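Long-range contacts in TrwC (PDB 1ZM5), which probably nicks and transfers plasmid DNA strands during bacterial conjugation, this chain being its N-terminal metal-binding relaxase domain: residues K108-A113 / P158-H163; I145-H150 / T162-L167. All coordinates share one frame; numbering follows the deposited sequence.

Interaction 1. Residues K108-A113 / P158-H163. With CU (copper (II) ion), chain D; nucleotides of chain A.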
loop_
_atom_site.group_PDB
_atom_site.type_symbol
_atom_site.label_atom_id
_atom_site.label_comp_id
_atom_site.label_asym_id
_atom_site.label_seq_id
_atom_site.Cartn_x
_atom_site.Cartn_y
_atom_site.Cartn_z
ATOM N N LYS B 108 -0.211 11.248 9.922
ATOM C CA LYS B 108 0.039 10.379 11.064
ATOM C C LYS B 108 -1.155 9.442 11.248
ATOM O O LYS B 108 -0.993 8.272 11.585
ATOM C CB LYS B 108 0.278 11.224 12.325
ATOM C CG LYS B 108 0.885 10.453 13.503
ATOM C CD LYS B 108 1.207 11.374 14.685
ATOM C CE LYS B 108 2.256 12.436 14.317
ATOM N NZ LYS B 108 2.549 13.385 15.439
ATOM N N ALA B 109 -2.350 9.968 11.005
ATOM C CA ALA B 109 -3.579 9.193 11.125
ATOM C C ALA B 109 -3.488 8.000 10.189
ATOM O O ALA B 109 -3.754 6.861 10.577
ATOM C CB ALA B 109 -4.785 10.064 10.754
ATOM N N HIS B 110 -3.103 8.287 8.949
ATOM C CA HIS B 110 -2.947 7.278 7.915
ATOM C C HIS B 110 -1.874 6.269 8.312
ATOM O O HIS B 110 -2.077 5.066 8.186
ATOM C CB HIS B 110 -2.574 7.956 6.593
ATOM C CG HIS B 110 -2.114 7.007 5.532
ATOM N ND1 HIS B 110 -2.980 6.211 4.816
ATOM C CD2 HIS B 110 -0.871 6.712 5.082
ATOM C CE1 HIS B 110 -2.291 5.463 3.970
ATOM N NE2 HIS B 110 -1.009 5.747 4.112
ATOM N N ASP B 111 -0.735 6.748 8.800
ATOM C CA ASP B 111 0.332 5.834 9.193
ATOM C C ASP B 111 -0.089 4.905 10.325
ATOM O O ASP B 111 0.306 3.743 10.353
ATOM C CB ASP B 111 1.598 6.597 9.591
ATOM C CG ASP B 111 2.186 7.391 8.439
ATOM O OD1 ASP B 111 2.029 6.967 7.268
ATOM O OD2 ASP B 111 2.820 8.435 8.708
ATOM N N ARG B 112 -0.894 5.404 11.255
ATOM C CA ARG B 112 -1.352 4.555 12.348
ATOM C C ARG B 112 -2.340 3.533 11.806
ATOM O O ARG B 112 -2.213 2.340 12.073
ATOM C CB ARG B 112 -2.011 5.388 13.446
ATOM C CG ARG B 112 -1.033 6.233 14.217
ATOM C CD ARG B 112 -1.746 7.254 15.071
ATOM N NE ARG B 112 -0.794 8.074 15.813
ATOM C CZ ARG B 112 -1.121 9.176 16.478
ATOM N NH1 ARG B 112 -2.381 9.591 16.487
ATOM N NH2 ARG B 112 -0.193 9.854 17.145
ATOM N N ALA B 113 -3.316 3.995 11.030
ATOM C CA ALA B 113 -4.298 3.081 10.466
ATOM C C ALA B 113 -3.544 1.952 9.763
ATOM O O ALA B 113 -3.885 0.775 9.907
ATOM C CB ALA B 113 -5.210 3.820 9.481
ATOM N N PRO B 158 -3.429 14.460 -5.774
ATOM C CA PRO B 158 -3.041 14.107 -4.403
ATOM C C PRO B 158 -3.559 12.675 -4.192
ATOM O O PRO B 158 -4.738 12.392 -4.451
ATOM C CB PRO B 158 -3.821 15.107 -3.547
ATOM C CG PRO B 158 -3.976 16.279 -4.441
ATOM C CD PRO B 158 -4.295 15.652 -5.780
ATOM N N GLN B 159 -2.697 11.780 -3.723
ATOM C CA GLN B 159 -3.091 10.387 -3.524
ATOM C C GLN B 159 -2.262 9.780 -2.406
ATOM O O GLN B 159 -1.230 9.154 -2.650
ATOM C CB GLN B 159 -2.876 9.606 -4.834
ATOM C CG GLN B 159 -3.284 8.130 -4.826
ATOM C CD GLN B 159 -4.729 7.893 -4.412
ATOM O OE1 GLN B 159 -5.548 8.808 -4.392
ATOM N NE2 GLN B 159 -5.044 6.653 -4.085
ATOM N N LEU B 160 -2.722 9.965 -1.176
ATOM C CA LEU B 160 -2.000 9.454 -0.020
ATOM C C LEU B 160 -2.090 7.941 0.062
ATOM O O LEU B 160 -3.173 7.367 0.204
ATOM C CB LEU B 160 -2.535 10.090 1.278
ATOM C CG LEU B 160 -1.908 9.609 2.603
ATOM C CD1 LEU B 160 -0.413 9.868 2.598
ATOM C CD2 LEU B 160 -2.555 10.328 3.777
ATOM N N HIS B 161 -0.948 7.283 -0.047
ATOM C CA HIS B 161 -0.948 5.836 0.050
ATOM C C HIS B 161 0.385 5.269 0.493
ATOM O O HIS B 161 1.433 5.914 0.378
ATOM C CB HIS B 161 -1.390 5.198 -1.274
ATOM C CG HIS B 161 -0.454 5.432 -2.420
ATOM N ND1 HIS B 161 -0.324 6.656 -3.042
ATOM C CD2 HIS B 161 0.351 4.579 -3.099
ATOM C CE1 HIS B 161 0.513 6.544 -4.058
ATOM N NE2 HIS B 161 0.935 5.294 -4.114
ATOM N N THR B 162 0.332 4.060 1.030
ATOM C CA THR B 162 1.532 3.397 1.491
ATOM C C THR B 162 1.589 2.007 0.890
ATOM O O THR B 162 0.571 1.314 0.769
ATOM C CB THR B 162 1.555 3.235 3.030
ATOM O OG1 THR B 162 1.463 4.519 3.663
ATOM C CG2 THR B 162 2.827 2.536 3.466
ATOM N N HIS B 163 2.794 1.620 0.500
ATOM C CA HIS B 163 3.059 0.306 -0.040
ATOM C C HIS B 163 3.663 -0.477 1.122
ATOM O O HIS B 163 4.759 -0.163 1.590
ATOM C CB HIS B 163 4.072 0.404 -1.171
ATOM C CG HIS B 163 3.539 1.080 -2.395
ATOM N ND1 HIS B 163 2.585 0.500 -3.204
ATOM C CD2 HIS B 163 3.799 2.298 -2.926
ATOM C CE1 HIS B 163 2.274 1.336 -4.179
ATOM N NE2 HIS B 163 2.997 2.434 -4.033
HETATM CU CU CU D . 2.938 4.553 -4.745
ATOM P P DT A 23 -14.025 6.956 -5.379
ATOM O OP1 DT A 23 -14.297 7.928 -4.308
ATOM O OP2 DT A 23 -14.887 6.934 -6.599
ATOM O "O5'" DT A 23 -12.496 7.102 -5.820
ATOM C "C5'" DT A 23 -11.963 8.359 -6.296
ATOM C "C4'" DT A 23 -10.550 8.543 -5.785
ATOM O "O4'" DT A 23 -10.548 8.188 -4.393
ATOM C "C3'" DT A 23 -9.434 7.729 -6.460
ATOM O "O3'" DT A 23 -8.561 8.759 -6.993
ATOM C "C2'" DT A 23 -8.521 7.340 -5.302
ATOM C "C1'" DT A 23 -9.348 7.547 -4.042
ATOM N N1 DT A 23 -9.676 6.469 -3.108
ATOM C C2 DT A 23 -8.686 5.649 -2.615
ATOM O O2 DT A 23 -7.539 5.658 -3.026
ATOM N N3 DT A 23 -9.097 4.814 -1.604
ATOM C C4 DT A 23 -10.368 4.709 -1.074
ATOM O O4 DT A 23 -10.579 3.944 -0.152
ATOM C C5 DT A 23 -11.365 5.549 -1.686
ATOM C C7 DT A 23 -12.775 5.481 -1.195
ATOM C C6 DT A 23 -10.979 6.361 -2.671
HETATM O O HOH W 1 2.492 4.504 6.090
HETATM O O HOH W 2 1.463 3.798 -6.168
#

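Interaction 2. Residues I145-H150 / T162-L167. With CU (copper (II) ion), chain D.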
loop_
_atom_site.group_PDB
_atom_site.type_symbol
_atom_site.label_atom_id
_atom_site.label_comp_id
_atom_site.label_asym_id
_atom_site.label_seq_id
_atom_site.Cartn_x
_atom_site.Cartn_y
_atom_site.Cartn_z
ATOM N N ILE B 145 8.438 -6.243 7.295
ATOM C CA ILE B 145 7.752 -5.353 6.369
ATOM C C ILE B 145 8.434 -4.036 6.086
ATOM O O ILE B 145 8.852 -3.334 7.001
ATOM C CB ILE B 145 6.324 -5.005 6.890
ATOM C CG1 ILE B 145 5.605 -6.272 7.358
ATOM C CG2 ILE B 145 5.513 -4.324 5.799
ATOM C CD1 ILE B 145 4.307 -5.992 8.090
ATOM N N GLY B 146 8.516 -3.696 4.805
ATOM C CA GLY B 146 9.081 -2.420 4.421
ATOM C C GLY B 146 7.903 -1.544 4.019
ATOM O O GLY B 146 7.171 -1.892 3.093
ATOM N N LYS B 147 7.696 -0.428 4.711
ATOM C CA LYS B 147 6.583 0.465 4.395
ATOM C C LYS B 147 7.067 1.730 3.702
ATOM O O LYS B 147 7.972 2.405 4.189
ATOM C CB LYS B 147 5.820 0.845 5.667
ATOM C CG LYS B 147 5.149 -0.337 6.355
ATOM C CD LYS B 147 4.419 0.094 7.619
ATOM C CE LYS B 147 5.381 0.663 8.655
ATOM N NZ LYS B 147 4.697 1.184 9.875
ATOM N N PHE B 148 6.455 2.047 2.564
ATOM C CA PHE B 148 6.828 3.225 1.792
ATOM C C PHE B 148 5.591 4.092 1.561
ATOM O O PHE B 148 4.606 3.639 0.985
ATOM C CB PHE B 148 7.446 2.792 0.449
ATOM C CG PHE B 148 8.536 1.748 0.588
ATOM C CD1 PHE B 148 8.228 0.395 0.607
ATOM C CD2 PHE B 148 9.861 2.126 0.760
ATOM C CE1 PHE B 148 9.225 -0.572 0.800
ATOM C CE2 PHE B 148 10.869 1.168 0.955
ATOM C CZ PHE B 148 10.547 -0.181 0.974
ATOM N N ARG B 149 5.644 5.339 2.018
ATOM C CA ARG B 149 4.526 6.264 1.867
ATOM C C ARG B 149 4.745 7.168 0.655
ATOM O O ARG B 149 5.832 7.717 0.466
ATOM C CB ARG B 149 4.377 7.110 3.134
ATOM C CG ARG B 149 3.109 7.978 3.210
ATOM C CD ARG B 149 3.092 8.772 4.518
ATOM N NE ARG B 149 4.340 9.505 4.659
ATOM C CZ ARG B 149 4.947 9.764 5.813
ATOM N NH1 ARG B 149 6.088 10.436 5.814
ATOM N NH2 ARG B 149 4.418 9.360 6.962
ATOM N N HIS B 150 3.708 7.311 -0.166
ATOM C CA HIS B 150 3.768 8.140 -1.358
ATOM C C HIS B 150 2.586 9.096 -1.328
ATOM O O HIS B 150 1.649 8.881 -0.561
ATOM C CB HIS B 150 3.761 7.258 -2.602
ATOM C CG HIS B 150 4.979 6.399 -2.718
ATOM N ND1 HIS B 150 5.004 5.224 -3.442
ATOM C CD2 HIS B 150 6.217 6.536 -2.183
ATOM C CE1 HIS B 150 6.202 4.677 -3.341
ATOM N NE2 HIS B 150 6.955 5.454 -2.582
ATOM N N THR B 162 0.332 4.060 1.030
ATOM C CA THR B 162 1.532 3.397 1.491
ATOM C C THR B 162 1.589 2.007 0.890
ATOM O O THR B 162 0.571 1.314 0.769
ATOM C CB THR B 162 1.555 3.235 3.030
ATOM O OG1 THR B 162 1.463 4.519 3.663
ATOM C CG2 THR B 162 2.827 2.536 3.466
ATOM N N HIS B 163 2.794 1.620 0.500
ATOM C CA HIS B 163 3.059 0.306 -0.040
ATOM C C HIS B 163 3.663 -0.477 1.122
ATOM O O HIS B 163 4.759 -0.163 1.590
ATOM C CB HIS B 163 4.072 0.404 -1.171
ATOM C CG HIS B 163 3.539 1.080 -2.395
ATOM N ND1 HIS B 163 2.585 0.500 -3.204
ATOM C CD2 HIS B 163 3.799 2.298 -2.926
ATOM C CE1 HIS B 163 2.274 1.336 -4.179
ATOM N NE2 HIS B 163 2.997 2.434 -4.033
ATOM N N ALA B 164 2.940 -1.473 1.617
ATOM C CA ALA B 164 3.457 -2.283 2.709
ATOM C C ALA B 164 4.006 -3.542 2.053
ATOM O O ALA B 164 3.263 -4.469 1.757
ATOM C CB ALA B 164 2.345 -2.629 3.690
ATOM N N VAL B 165 5.304 -3.568 1.797
ATOM C CA VAL B 165 5.877 -4.737 1.159
ATOM C C VAL B 165 6.255 -5.804 2.181
ATOM O O VAL B 165 7.243 -5.682 2.916
ATOM C CB VAL B 165 7.116 -4.376 0.318
ATOM C CG1 VAL B 165 7.693 -5.642 -0.324
ATOM C CG2 VAL B 165 6.735 -3.382 -0.766
ATOM N N ILE B 166 5.434 -6.843 2.235
ATOM C CA ILE B 166 5.684 -7.937 3.144
ATOM C C ILE B 166 6.659 -8.844 2.433
ATOM O O ILE B 166 6.381 -9.343 1.338
ATOM C CB ILE B 166 4.406 -8.713 3.457
ATOM C CG1 ILE B 166 3.373 -7.773 4.078
ATOM C CG2 ILE B 166 4.714 -9.835 4.436
ATOM C CD1 ILE B 166 2.024 -8.420 4.308
ATOM N N LEU B 167 7.815 -9.045 3.045
ATOM C CA LEU B 167 8.824 -9.895 2.440
ATOM C C LEU B 167 8.433 -11.352 2.626
ATOM O O LEU B 167 7.814 -11.723 3.628
ATOM C CB LEU B 167 10.191 -9.579 3.054
ATOM C CG LEU B 167 10.641 -8.158 2.668
ATOM C CD1 LEU B 167 11.413 -7.524 3.796
ATOM C CD2 LEU B 167 11.475 -8.214 1.391
HETATM CU CU CU D . 2.938 4.553 -4.745
HETATM O O HOH W 2 1.463 3.798 -6.168
#

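Interaction 1. Residues K108-A113 / P158-H163
A chi1 of 168° sets CG of H110 anti to its backbone N and carries the imidazole off helix 104-122 toward strand 158-171, where T162, at chi1 -59°, holds OG1 beside its own backbone N, within bonding distance of that ring. The two meet at the ring edge: NE2 of H110 lies 2.8 Å from OG1 of T162 in a hydrogen bond bent to 147°, and either group could donate. L160 comes in over a face of the same ring, its CG 4.0 Å from the H110 centroid in a CH-pi contact, while its CD2 branch runs back to 3.7 Å from CB of H110. Because ND1 of H110 is hydrogen-bonded to Y196 OH on helix 189-206, both ring nitrogens are engaged and the ring's rotation is fixed. A leucine in place of H110 would probably leave the Y196 hydroxyl without this mate and cost T162 its direct tie to the helix. This is a helix laid on the central antiparallel sheet of an HUH-type relaxase, and strand alternation does the sorting: L160 and T162 face the helix, whereas H161 starts away from it. NE2 of H161 binds copper at 2.2 Å, and its ND1 donates to Q159 O at 2.7 Å, the carbonyl oxygen lying in the imidazole plane, which holds the ring's orientation. Q159 in turn sends NE2 to O2 of thymidine DT23 of the DNA, chain A, at 2.9 Å. Water 1 joins D111 OD1, 2.8 Å away, to OG1 of T162; D111 OD2 goes instead to R149 in a salt bridge.

Interaction 2. Residues I145-H150 / T162-L167
H150 and H163 set their imidazoles at 62° to each other, neither stacked nor edge-to-face, so that each presents one nitrogen to the copper. ND1 of H150 lies in the plane of the H163 ring, at its edge, 3.2 Å from CD2 of H163. The metal sits in the H150 ring plane, 2.5 Å from ND1 of H150, and 2.2 Å from NE2 of H163; H161 supplies the third histidine nitrogen. With chi1 near -65°, H150 has CG anti to its carbonyl carbon, which brings the ring back toward H163 on the partner strand. The remaining nitrogens are steadied by a second shell: NE2 of H150 is hydrogen-bonded to Y18 O, ND1 of H163 to T87 OG1. On the face that carries H163, F148 and V165 pack obliquely, CG2 of V165 meeting the phenyl edge at CE1 of F148, 4.1 Å away, and F55 and Y19 make edge-to-face contacts with that phenyl ring. G146 stands next to it, where a CB would crowd CE1 of F148. On the other face I145 splits its branches, CG2 going to CB of A164 and CG1 to CG1 of I166, each at 4.2 Å, with L118 of helix 104-122 packed on I145 and A164. K147 bends at chi3 and takes NZ off to E35 and Q37. Underneath, the hydrogen-bonded pairs G146-V165 and F148-H163 each close two backbone bonds. It is the antiparallel hairpin of the relaxase sheet, with the histidine metal site typical of HUH relaxases at one end.

How the interactions relate
Strand 158-171 serves both contacts: interaction 1 puts helix 104-122 on one face of it, interaction 2 pairs it along an edge with strand 145-152, and T162 and H163 belong to both. Their centres lie about 11 Å apart, yet they touch directly. OD2 of D111 reaches NH2 of R149 in a 2.5 Å salt bridge, which ties the helix to the second strand as well, and H161 O lies 2.7 Å from H150 N, a probable hydrogen bond that continues the hairpin ladder. The copper completes the union: H161 belongs to interaction 1, H150 to interaction 2 and H163 to both, while water 2 is a further ligand and H163 packs on a DNA phosphate.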